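PDB 3CMN: putative hydrolase from Chloroflexus aurantiacus J-10-fl, which is of uncertain function but probably acts as a zincin-like metallopeptidase, cleaving peptide bonds with the help of a bound metal. Local coordinates for residues G140-S145 / T187-F192; A53-L58 / W180-E185; M349-I352 / G356-I359. All coordinates share one frame; numbering follows the deposited sequence.

How the interactions relate
Interactions 1 and 2 share helix 174-193, which carries an HExxH sequence (H184, E185, H188). By family this is probably the metal-binding and catalytic helix, although no metal is bound to these histidines here. Interaction 1 packs a loop against its H188 end. Interaction 2 packs helix 41-63 against T182 and L183, just ahead of H184. Their centres are about 12 Å apart and they touch: Q141 N lies 3.2 Å from E185 OE2, a weak hydrogen bond, and F190 CZ lies 3.5 Å from E56 O. Interaction 3 is separate. It joins two short helices late in the chain, with its centre about 24 Å from that of interaction 1 and about 29 Å from that of interaction 2.

Interaction 1 of 3, residues G140-S145 / T187-F192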
ATOM      1  N   GLY A 140      -3.806  -7.650   1.373  1.00 31.56           N
ATOM      2  CA  GLY A 140      -3.846  -7.582  -0.079  1.00 34.00           C
ATOM      3  C   GLY A 140      -2.656  -6.950  -0.784  1.00 34.83           C
ATOM      4  O   GLY A 140      -1.630  -6.654  -0.180  1.00 34.72           O
ATOM      5  N   GLN A 141      -2.824  -6.731  -2.083  1.00 35.54           N
ATOM      6  CA  GLN A 141      -1.801  -6.171  -2.954  1.00 36.91           C
ATOM      7  C   GLN A 141      -0.963  -4.968  -2.524  1.00 36.97           C
ATOM      8  O   GLN A 141       0.262  -4.990  -2.654  1.00 39.16           O
ATOM      9  CB  GLN A 141      -2.418  -5.842  -4.312  1.00 37.61           C
ATOM     10  CG  GLN A 141      -2.649  -7.045  -5.196  1.00 40.65           C
ATOM     11  CD  GLN A 141      -1.851  -6.984  -6.489  1.00 38.71           C
ATOM     12  OE1 GLN A 141      -1.843  -7.929  -7.262  1.00 40.54           O
ATOM     13  NE2 GLN A 141      -1.180  -5.867  -6.723  1.00 40.46           N
ATOM     14  N   TYR A 142      -1.601  -3.920  -2.028  1.00 35.69           N
ATOM     15  CA  TYR A 142      -0.861  -2.710  -1.677  1.00 34.20           C
ATOM     16  C   TYR A 142      -0.654  -2.404  -0.204  1.00 34.56           C
ATOM     17  O   TYR A 142      -0.714  -1.251   0.205  1.00 35.32           O
ATOM     18  CB  TYR A 142      -1.523  -1.508  -2.367  1.00 32.08           C
ATOM     19  CG  TYR A 142      -1.552  -1.644  -3.881  1.00 30.00           C
ATOM     20  CD1 TYR A 142      -2.567  -2.355  -4.524  1.00 30.07           C
ATOM     21  CD2 TYR A 142      -0.511  -1.136  -4.660  1.00 29.84           C
ATOM     22  CE1 TYR A 142      -2.538  -2.565  -5.907  1.00 30.47           C
ATOM     23  CE2 TYR A 142      -0.469  -1.336  -6.035  1.00 30.10           C
ATOM     24  CZ  TYR A 142      -1.477  -2.052  -6.654  1.00 31.75           C
ATOM     25  OH  TYR A 142      -1.392  -2.276  -8.009  1.00 33.13           O
ATOM     26  N   ASP A 143      -0.395  -3.425   0.600  1.00 34.89           N
ATOM     27  CA  ASP A 143      -0.194  -3.195   2.024  1.00 35.90           C
ATOM     28  C   ASP A 143       1.227  -2.764   2.315  1.00 35.98           C
ATOM     29  O   ASP A 143       1.488  -2.038   3.279  1.00 36.05           O
ATOM     30  CB  ASP A 143      -0.523  -4.459   2.817  1.00 37.33           C
ATOM     31  CG  ASP A 143      -2.015  -4.737   2.873  1.00 40.05           C
ATOM     32  OD1 ASP A 143      -2.398  -5.720   3.527  1.00 40.81           O
ATOM     33  OD2 ASP A 143      -2.802  -3.969   2.274  1.00 41.91           O
ATOM     34  N   LEU A 144       2.142  -3.207   1.463  1.00 35.38           N
ATOM     35  CA  LEU A 144       3.549  -2.886   1.621  1.00 35.48           C
ATOM     36  C   LEU A 144       4.024  -2.037   0.441  1.00 35.96           C
ATOM     37  O   LEU A 144       4.114  -2.510  -0.685  1.00 35.53           O
ATOM     38  CB  LEU A 144       4.345  -4.184   1.720  1.00 35.11           C
ATOM     39  CG  LEU A 144       3.809  -5.180   2.762  1.00 35.32           C
ATOM     40  CD1 LEU A 144       4.612  -6.465   2.694  1.00 34.39           C
ATOM     41  CD2 LEU A 144       3.886  -4.566   4.160  1.00 35.83           C
ATOM     42  N   SER A 145       4.315  -0.771   0.715  1.00 36.79           N
ATOM     43  CA  SER A 145       4.760   0.169  -0.309  1.00 37.41           C
ATOM     44  C   SER A 145       5.899  -0.348  -1.179  1.00 38.16           C
ATOM     45  O   SER A 145       5.819  -0.281  -2.408  1.00 37.36           O
ATOM     46  CB  SER A 145       5.180   1.491   0.339  1.00 37.50           C
ATOM     47  OG  SER A 145       4.100   2.066   1.046  1.00 36.87           O
ATOM     48  N   THR A 187      -8.241   1.412  -5.381  1.00 29.21           N
ATOM     49  CA  THR A 187      -7.820   2.794  -5.258  1.00 31.02           C
ATOM     50  C   THR A 187      -6.304   2.879  -5.406  1.00 31.08           C
ATOM     51  O   THR A 187      -5.795   3.647  -6.227  1.00 31.15           O
ATOM     52  CB  THR A 187      -8.274   3.412  -3.911  1.00 31.34           C
ATOM     53  OG1 THR A 187      -9.704   3.422  -3.862  1.00 32.10           O
ATOM     54  CG2 THR A 187      -7.787   4.848  -3.790  1.00 31.35           C
ATOM     55  N   HIS A 188      -5.589   2.059  -4.645  1.00 30.70           N
ATOM     56  CA  HIS A 188      -4.137   2.063  -4.716  1.00 31.50           C
ATOM     57  C   HIS A 188      -3.578   1.613  -6.061  1.00 30.72           C
ATOM     58  O   HIS A 188      -2.488   2.027  -6.453  1.00 31.87           O
ATOM     59  CB  HIS A 188      -3.559   1.230  -3.578  1.00 31.59           C
ATOM     60  CG  HIS A 188      -3.765   1.855  -2.238  1.00 33.83           C
ATOM     61  ND1 HIS A 188      -2.789   1.876  -1.264  1.00 36.98           N
ATOM     62  CD2 HIS A 188      -4.813   2.548  -1.736  1.00 35.85           C
ATOM     63  CE1 HIS A 188      -3.227   2.563  -0.222  1.00 37.21           C
ATOM     64  NE2 HIS A 188      -4.453   2.981  -0.484  1.00 37.04           N
ATOM     65  N   ALA A 189      -4.327   0.784  -6.776  1.00 29.75           N
ATOM     66  CA  ALA A 189      -3.882   0.328  -8.083  1.00 29.35           C
ATOM     67  C   ALA A 189      -3.886   1.535  -9.014  1.00 31.12           C
ATOM     68  O   ALA A 189      -2.990   1.706  -9.852  1.00 30.66           O
ATOM     69  CB  ALA A 189      -4.808  -0.743  -8.606  1.00 28.87           C
ATOM     70  N   PHE A 190      -4.911   2.368  -8.859  1.00 31.69           N
ATOM     71  CA  PHE A 190      -5.042   3.579  -9.652  1.00 31.94           C
ATOM     72  C   PHE A 190      -3.913   4.555  -9.285  1.00 33.32           C
ATOM     73  O   PHE A 190      -3.218   5.062 -10.156  1.00 33.63           O
ATOM     74  CB  PHE A 190      -6.405   4.244  -9.392  1.00 31.87           C
ATOM     75  CG  PHE A 190      -7.500   3.809 -10.344  1.00 33.26           C
ATOM     76  CD1 PHE A 190      -8.091   2.550 -10.231  1.00 31.43           C
ATOM     77  CD2 PHE A 190      -7.924   4.657 -11.369  1.00 33.81           C
ATOM     78  CE1 PHE A 190      -9.080   2.137 -11.121  1.00 32.89           C
ATOM     79  CE2 PHE A 190      -8.924   4.255 -12.276  1.00 34.76           C
ATOM     80  CZ  PHE A 190      -9.500   2.993 -12.152  1.00 33.97           C
ATOM     81  N   GLU A 191      -3.734   4.801  -7.988  1.00 34.04           N
ATOM     82  CA  GLU A 191      -2.711   5.721  -7.507  1.00 34.13           C
ATOM     83  C   GLU A 191      -1.310   5.319  -7.966  1.00 35.39           C
ATOM     84  O   GLU A 191      -0.472   6.178  -8.241  1.00 35.21           O
ATOM     85  CB  GLU A 191      -2.740   5.808  -5.982  1.00 34.93           C
ATOM     86  CG  GLU A 191      -4.072   6.262  -5.401  1.00 37.41           C
ATOM     87  CD  GLU A 191      -4.041   6.339  -3.887  1.00 38.44           C
ATOM     88  OE1 GLU A 191      -3.514   7.329  -3.344  1.00 38.65           O
ATOM     89  OE2 GLU A 191      -4.534   5.393  -3.237  1.00 41.30           O
ATOM     90  N   PHE A 192      -1.062   4.015  -8.058  1.00 36.10           N
ATOM     91  CA  PHE A 192       0.242   3.525  -8.486  1.00 36.21           C
ATOM     92  C   PHE A 192       0.391   3.308  -9.976  1.00 36.31           C
ATOM     93  O   PHE A 192       1.514   3.296 -10.481  1.00 37.76           O
ATOM     94  CB  PHE A 192       0.596   2.203  -7.785  1.00 35.96           C
ATOM     95  CG  PHE A 192       1.133   2.375  -6.392  1.00 35.64           C
ATOM     96  CD1 PHE A 192       0.289   2.298  -5.296  1.00 34.92           C
ATOM     97  CD2 PHE A 192       2.481   2.646  -6.183  1.00 37.08           C
ATOM     98  CE1 PHE A 192       0.769   2.486  -4.012  1.00 33.02           C
ATOM     99  CE2 PHE A 192       2.978   2.837  -4.892  1.00 37.19           C
ATOM    100  CZ  PHE A 192       2.115   2.757  -3.806  1.00 34.46           C
TER
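Y142 packs its ring on the helix of the HExxH sequence, at its second histidine, H188. The buried ring comes from a loop, in a type I turn from G140 to D143, and meets helix 174-193 at H188, A189 and F192. One face lies on the helix backbone. H188 C sits over the centre of this face, 4.1 Å above the ring plane. A189 N lies over the same face, nearer the rim. Y142 CG touches H188 CB at 3.5 Å, and the two side chains slide past each other in opposite directions. The hydroxyl end reaches further along the helix, with Y142 OH 3.6 Å from A189 CA. F192 adds a second ring. Its plane is 21° from that of Y142, but the two are slid apart and barely overlap, with centroids at 5.4 Å. The closest atoms are Y142 CD2 and F192 CD1, at 3.6 Å. F192 CG stands beside its own backbone N (chi1 -81°). This lays the ring along Y142 and sets its edge toward H188 O, which lies in the ring plane. With a serine at Y142, the H188-A189 peptide would probably lose its flat cover and F192 its neighbouring ring. The turn is tied by G140 N, which bonds D143 OD1 at 3.2 Å from above the carboxylate plane. The H188 ring also meets that of H184. H184 and H188 on one helix face, with E185 between, match the HExxH motif of zincin metallopeptidases, whose histidines bind the metal; the same role is probable here, though none is bound.

Interaction 2 of 3, residues A53-L58 / W180-E185; sequences ALSEPL and WITLHE
S55 OG is held by its own helix and faces the other. It is hydrogen-bonded to M51 O, one turn back in helix 41-63. Across the contact it meets carbon, not a polar partner. The modelled 3.0 Å from S55 OG to L183 CD2 is too short for oxygen and methyl and is doubtful in detail; T182 CG2 lies 3.6 Å from the same oxygen. S55 CB follows behind, 4.0 Å from L183 CD2. T182 repeats the pattern of the serine: its OG1 turns back along the helix to R178 O. The same torsion (chi1 -63°) sets CG2 anti to the backbone N and presents the methyl to S55. Both hydroxyls are thus bonded within their own helices, and no hydrogen bond crosses the interface. This is helix-to-helix packing, with the small S55 letting the backbones come near: S55 CA and L183 CA are 5.9 Å apart. It backs the helix that continues into the HExxH sequence, where H184 and E185 follow directly. T182 also packs on Y48, M51 and V52 of helix 41-63, and on F158 of strand 155-158.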
ATOM      1  N   ALA A  53     -15.112  -5.627 -10.694  1.00 36.88           N
ATOM      2  CA  ALA A  53     -15.808  -5.218 -11.918  1.00 36.98           C
ATOM      3  C   ALA A  53     -16.586  -3.939 -11.660  1.00 37.13           C
ATOM      4  O   ALA A  53     -16.708  -3.076 -12.527  1.00 38.57           O
ATOM      5  CB  ALA A  53     -16.756  -6.311 -12.378  1.00 37.42           C
ATOM      6  N   LEU A  54     -17.107  -3.830 -10.446  1.00 36.34           N
ATOM      7  CA  LEU A  54     -17.860  -2.669 -10.023  1.00 36.51           C
ATOM      8  C   LEU A  54     -16.896  -1.533  -9.663  1.00 38.32           C
ATOM      9  O   LEU A  54     -17.036  -0.385 -10.116  1.00 38.13           O
ATOM     10  CB  LEU A  54     -18.671  -3.029  -8.783  1.00 36.73           C
ATOM     11  CG  LEU A  54     -19.444  -1.862  -8.165  1.00 37.95           C
ATOM     12  CD1 LEU A  54     -20.703  -1.674  -8.976  1.00 39.71           C
ATOM     13  CD2 LEU A  54     -19.790  -2.127  -6.694  1.00 36.88           C
ATOM     14  N   SER A  55     -15.922  -1.879  -8.822  1.00 38.92           N
ATOM     15  CA  SER A  55     -14.928  -0.946  -8.323  1.00 38.78           C
ATOM     16  C   SER A  55     -14.159  -0.132  -9.341  1.00 37.81           C
ATOM     17  O   SER A  55     -14.167   1.091  -9.266  1.00 36.77           O
ATOM     18  CB  SER A  55     -13.928  -1.681  -7.429  1.00 39.12           C
ATOM     19  OG  SER A  55     -14.458  -1.849  -6.131  1.00 39.48           O
ATOM     20  N   GLU A  56     -13.490  -0.809 -10.273  1.00 38.43           N
ATOM     21  CA  GLU A  56     -12.683  -0.116 -11.271  1.00 39.68           C
ATOM     22  C   GLU A  56     -13.411   1.076 -11.894  1.00 40.49           C
ATOM     23  O   GLU A  56     -12.882   2.192 -11.900  1.00 39.09           O
ATOM     24  CB  GLU A  56     -12.198  -1.083 -12.359  1.00 39.09           C
ATOM     25  CG  GLU A  56     -10.948  -0.570 -13.068  1.00 41.16           C
ATOM     26  CD  GLU A  56     -10.348  -1.554 -14.067  1.00 43.15           C
ATOM     27  OE1 GLU A  56     -10.302  -2.770 -13.765  1.00 42.37           O
ATOM     28  OE2 GLU A  56      -9.899  -1.098 -15.146  1.00 45.26           O
ATOM     29  N   PRO A  57     -14.638   0.862 -12.414  1.00 42.39           N
ATOM     30  CA  PRO A  57     -15.422   1.945 -13.029  1.00 41.82           C
ATOM     31  C   PRO A  57     -15.701   3.113 -12.078  1.00 41.62           C
ATOM     32  O   PRO A  57     -15.485   4.269 -12.436  1.00 42.16           O
ATOM     33  CB  PRO A  57     -16.712   1.246 -13.452  1.00 42.56           C
ATOM     34  CG  PRO A  57     -16.263  -0.154 -13.753  1.00 43.84           C
ATOM     35  CD  PRO A  57     -15.321  -0.436 -12.591  1.00 42.60           C
ATOM     36  N   LEU A  58     -16.181   2.812 -10.874  1.00 40.64           N
ATOM     37  CA  LEU A  58     -16.488   3.857  -9.900  1.00 41.17           C
ATOM     38  C   LEU A  58     -15.269   4.700  -9.573  1.00 40.01           C
ATOM     39  O   LEU A  58     -15.378   5.912  -9.358  1.00 38.83           O
ATOM     40  CB  LEU A  58     -17.047   3.251  -8.604  1.00 41.28           C
ATOM     41  CG  LEU A  58     -18.574   3.168  -8.463  1.00 43.92           C
ATOM     42  CD1 LEU A  58     -19.202   2.546  -9.712  1.00 43.26           C
ATOM     43  CD2 LEU A  58     -18.919   2.343  -7.221  1.00 44.71           C
ATOM     44  N   TRP A 180     -15.072  -3.234   0.977  1.00 31.90           N
ATOM     45  CA  TRP A 180     -14.265  -2.149   1.510  1.00 34.53           C
ATOM     46  C   TRP A 180     -12.812  -2.389   1.092  1.00 35.16           C
ATOM     47  O   TRP A 180     -12.124  -1.476   0.637  1.00 35.64           O
ATOM     48  CB  TRP A 180     -14.365  -2.119   3.037  1.00 34.80           C
ATOM     49  CG  TRP A 180     -13.516  -1.055   3.678  1.00 37.84           C
ATOM     50  CD1 TRP A 180     -13.855   0.251   3.877  1.00 38.32           C
ATOM     51  CD2 TRP A 180     -12.174  -1.199   4.176  1.00 39.84           C
ATOM     52  NE1 TRP A 180     -12.814   0.928   4.469  1.00 39.13           N
ATOM     53  CE2 TRP A 180     -11.770   0.063   4.664  1.00 40.02           C
ATOM     54  CE3 TRP A 180     -11.276  -2.274   4.255  1.00 41.49           C
ATOM     55  CZ2 TRP A 180     -10.505   0.287   5.224  1.00 41.78           C
ATOM     56  CZ3 TRP A 180     -10.015  -2.051   4.814  1.00 42.32           C
ATOM     57  CH2 TRP A 180      -9.645  -0.778   5.290  1.00 42.71           C
ATOM     58  N   ILE A 181     -12.367  -3.630   1.246  1.00 34.43           N
ATOM     59  CA  ILE A 181     -11.014  -4.039   0.901  1.00 34.37           C
ATOM     60  C   ILE A 181     -10.745  -3.945  -0.589  1.00 34.12           C
ATOM     61  O   ILE A 181      -9.678  -3.512  -1.013  1.00 35.59           O
ATOM     62  CB  ILE A 181     -10.754  -5.479   1.390  1.00 35.23           C
ATOM     63  CG1 ILE A 181     -10.487  -5.442   2.895  1.00 36.40           C
ATOM     64  CG2 ILE A 181      -9.582  -6.103   0.645  1.00 35.97           C
ATOM     65  CD1 ILE A 181     -10.395  -6.791   3.523  1.00 36.95           C
ATOM     66  N   THR A 182     -11.716  -4.355  -1.385  1.00 33.35           N
ATOM     67  CA  THR A 182     -11.566  -4.294  -2.823  1.00 32.95           C
ATOM     68  C   THR A 182     -11.438  -2.840  -3.271  1.00 34.76           C
ATOM     69  O   THR A 182     -10.600  -2.510  -4.104  1.00 35.26           O
ATOM     70  CB  THR A 182     -12.761  -4.965  -3.517  1.00 32.12           C
ATOM     71  OG1 THR A 182     -12.787  -6.356  -3.161  1.00 30.02           O
ATOM     72  CG2 THR A 182     -12.662  -4.818  -5.024  1.00 27.98           C
ATOM     73  N   LEU A 183     -12.267  -1.971  -2.699  1.00 36.37           N
ATOM     74  CA  LEU A 183     -12.249  -0.552  -3.031  1.00 36.65           C
ATOM     75  C   LEU A 183     -10.907   0.060  -2.655  1.00 36.19           C
ATOM     76  O   LEU A 183     -10.327   0.851  -3.391  1.00 33.99           O
ATOM     77  CB  LEU A 183     -13.367   0.170  -2.287  1.00 37.96           C
ATOM     78  CG  LEU A 183     -14.779  -0.086  -2.796  1.00 39.00           C
ATOM     79  CD1 LEU A 183     -15.781   0.581  -1.871  1.00 38.31           C
ATOM     80  CD2 LEU A 183     -14.904   0.445  -4.220  1.00 40.54           C
ATOM     81  N   HIS A 184     -10.424  -0.311  -1.483  1.00 36.58           N
ATOM     82  CA  HIS A 184      -9.155   0.180  -1.002  1.00 37.89           C
ATOM     83  C   HIS A 184      -8.042  -0.303  -1.958  1.00 38.04           C
ATOM     84  O   HIS A 184      -7.159   0.452  -2.349  1.00 37.75           O
ATOM     85  CB  HIS A 184      -8.965  -0.348   0.415  1.00 40.38           C
ATOM     86  CG  HIS A 184      -7.682   0.066   1.051  1.00 43.66           C
ATOM     87  ND1 HIS A 184      -6.732  -0.846   1.459  1.00 45.57           N
ATOM     88  CD2 HIS A 184      -7.192   1.289   1.360  1.00 45.20           C
ATOM     89  CE1 HIS A 184      -5.711  -0.201   1.993  1.00 47.48           C
ATOM     90  NE2 HIS A 184      -5.964   1.094   1.946  1.00 47.94           N
ATOM     91  N   GLU A 185      -8.131  -1.560  -2.358  1.00 38.08           N
ATOM     92  CA  GLU A 185      -7.169  -2.186  -3.256  1.00 38.66           C
ATOM     93  C   GLU A 185      -7.133  -1.514  -4.635  1.00 37.54           C
ATOM     94  O   GLU A 185      -6.060  -1.215  -5.179  1.00 37.65           O
ATOM     95  CB  GLU A 185      -7.551  -3.655  -3.444  1.00 42.03           C
ATOM     96  CG  GLU A 185      -6.412  -4.595  -3.653  1.00 48.26           C
ATOM     97  CD  GLU A 185      -5.837  -5.072  -2.344  1.00 51.69           C
ATOM     98  OE1 GLU A 185      -5.241  -4.238  -1.622  1.00 52.11           O
ATOM     99  OE2 GLU A 185      -5.991  -6.280  -2.040  1.00 53.09           O
TER

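Interaction 3 of 3, residues M349-I352 / G356-I359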
ATOM      1  N   MET A 349       6.387  17.380   3.312  1.00 47.61           N
ATOM      2  CA  MET A 349       5.783  16.959   4.567  1.00 49.05           C
ATOM      3  C   MET A 349       5.201  18.205   5.228  1.00 49.20           C
ATOM      4  O   MET A 349       4.155  18.154   5.871  1.00 49.32           O
ATOM      5  CB  MET A 349       6.815  16.282   5.475  1.00 49.15           C
ATOM      6  CG  MET A 349       6.936  14.778   5.233  1.00 48.32           C
ATOM      7  SD  MET A 349       5.341  13.913   5.334  1.00 48.65           S
ATOM      8  CE  MET A 349       4.836  14.391   6.944  1.00 49.56           C
ATOM      9  N   ASP A 350       5.878  19.331   5.037  1.00 50.68           N
ATOM     10  CA  ASP A 350       5.422  20.608   5.579  1.00 52.19           C
ATOM     11  C   ASP A 350       4.066  20.993   5.002  1.00 51.49           C
ATOM     12  O   ASP A 350       3.136  21.313   5.743  1.00 52.24           O
ATOM     13  CB  ASP A 350       6.427  21.711   5.259  1.00 55.32           C
ATOM     14  CG  ASP A 350       7.466  21.880   6.343  1.00 59.54           C
ATOM     15  OD1 ASP A 350       7.072  22.120   7.507  1.00 61.27           O
ATOM     16  OD2 ASP A 350       8.672  21.771   6.038  1.00 61.83           O
ATOM     17  N   GLU A 351       3.955  20.959   3.674  1.00 50.15           N
ATOM     18  CA  GLU A 351       2.702  21.304   3.008  1.00 47.91           C
ATOM     19  C   GLU A 351       1.585  20.372   3.466  1.00 47.33           C
ATOM     20  O   GLU A 351       0.426  20.770   3.533  1.00 47.18           O
ATOM     21  CB  GLU A 351       2.886  21.254   1.487  1.00 46.78           C
ATOM     22  CG  GLU A 351       3.835  22.340   0.990  1.00 46.86           C
ATOM     23  CD  GLU A 351       4.193  22.216  -0.480  1.00 47.57           C
ATOM     24  OE1 GLU A 351       4.744  21.165  -0.878  1.00 48.21           O
ATOM     25  OE2 GLU A 351       3.930  23.174  -1.242  1.00 46.34           O
ATOM     26  N   ILE A 352       1.932  19.131   3.790  1.00 47.13           N
ATOM     27  CA  ILE A 352       0.943  18.179   4.269  1.00 47.44           C
ATOM     28  C   ILE A 352       0.440  18.647   5.635  1.00 49.33           C
ATOM     29  O   ILE A 352      -0.728  18.448   5.981  1.00 49.17           O
ATOM     30  CB  ILE A 352       1.550  16.747   4.365  1.00 46.91           C
ATOM     31  CG1 ILE A 352       1.295  16.008   3.054  1.00 46.39           C
ATOM     32  CG2 ILE A 352       0.957  15.970   5.540  1.00 44.73           C
ATOM     33  CD1 ILE A 352       1.945  14.650   2.977  1.00 46.72           C
ATOM     34  N   GLY A 356      -2.482  24.939   3.077  1.00 50.47           N
ATOM     35  CA  GLY A 356      -2.460  26.288   2.535  1.00 49.17           C
ATOM     36  C   GLY A 356      -1.247  26.566   1.669  1.00 48.46           C
ATOM     37  O   GLY A 356      -1.381  27.074   0.555  1.00 48.84           O
ATOM     38  N   GLN A 357      -0.064  26.238   2.185  1.00 46.99           N
ATOM     39  CA  GLN A 357       1.190  26.444   1.461  1.00 46.08           C
ATOM     40  C   GLN A 357       1.107  25.796   0.083  1.00 43.95           C
ATOM     41  O   GLN A 357       1.532  26.367  -0.919  1.00 43.50           O
ATOM     42  CB  GLN A 357       2.360  25.818   2.234  1.00 47.49           C
ATOM     43  CG  GLN A 357       3.508  26.774   2.539  1.00 51.86           C
ATOM     44  CD  GLN A 357       4.738  26.063   3.097  1.00 53.19           C
ATOM     45  OE1 GLN A 357       5.416  25.313   2.389  1.00 53.03           O
ATOM     46  NE2 GLN A 357       5.023  26.293   4.374  1.00 55.05           N
ATOM     47  N   TRP A 358       0.556  24.589   0.046  1.00 41.08           N
ATOM     48  CA  TRP A 358       0.434  23.848  -1.200  1.00 39.31           C
ATOM     49  C   TRP A 358      -0.555  24.493  -2.168  1.00 39.17           C
ATOM     50  O   TRP A 358      -0.294  24.573  -3.374  1.00 38.00           O
ATOM     51  CB  TRP A 358      -0.012  22.413  -0.911  1.00 35.07           C
ATOM     52  CG  TRP A 358      -0.050  21.551  -2.131  1.00 29.97           C
ATOM     53  CD1 TRP A 358       0.996  20.874  -2.691  1.00 27.50           C
ATOM     54  CD2 TRP A 358      -1.202  21.256  -2.938  1.00 28.21           C
ATOM     55  NE1 TRP A 358       0.566  20.170  -3.792  1.00 28.01           N
ATOM     56  CE2 TRP A 358      -0.777  20.385  -3.968  1.00 26.37           C
ATOM     57  CE3 TRP A 358      -2.549  21.642  -2.891  1.00 27.18           C
ATOM     58  CZ2 TRP A 358      -1.649  19.891  -4.937  1.00 25.64           C
ATOM     59  CZ3 TRP A 358      -3.422  21.151  -3.858  1.00 27.30           C
ATOM     60  CH2 TRP A 358      -2.967  20.282  -4.871  1.00 27.12           C
ATOM     61  N   ILE A 359      -1.693  24.939  -1.641  1.00 39.54           N
ATOM     62  CA  ILE A 359      -2.715  25.561  -2.473  1.00 40.23           C
ATOM     63  C   ILE A 359      -2.142  26.805  -3.138  1.00 40.82           C
ATOM     64  O   ILE A 359      -2.345  27.034  -4.330  1.00 39.63           O
ATOM     65  CB  ILE A 359      -3.983  25.891  -1.634  1.00 41.32           C
ATOM     66  CG1 ILE A 359      -4.601  24.580  -1.134  1.00 41.08           C
ATOM     67  CG2 ILE A 359      -5.007  26.669  -2.469  1.00 38.88           C
ATOM     68  CD1 ILE A 359      -5.897  24.745  -0.364  1.00 44.03           C
TER
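E351 and W358 form the tight part of a contact between two short successive helices, 349-353 and 355-363, with a single residue between them. Their backbones come close, with E351 CA and W358 CA 5.4 Å apart. E351 CB meets W358 CB at 3.9 Å. The glutamate runs extended beyond CG (chi2 172°), and this carries its carboxylate over to the second helix, where E351 OE2 lies 3.6 Å from W358 CA. The side chains cross at about a right angle, with carboxylate and indole planes 67° apart. Both carboxylate oxygens have partners: OE2 forms a salt bridge with R361 NE, and OE1 accepts a hydrogen bond from S348 N. The buried acid therefore links the residue just before the first helix to R361 in the second. The outer side is looser. Q357 is exposed and lies across the aliphatic part of E351, with Q357 OE1 3.6 Å from E351 CG and no hydrogen bond between them. D350, also exposed, forms a salt bridge with R353 through OD1. On the inner side the W358 indole meets F323 edge-to-face, and its NE1 is hydrogen-bonded to N345 O.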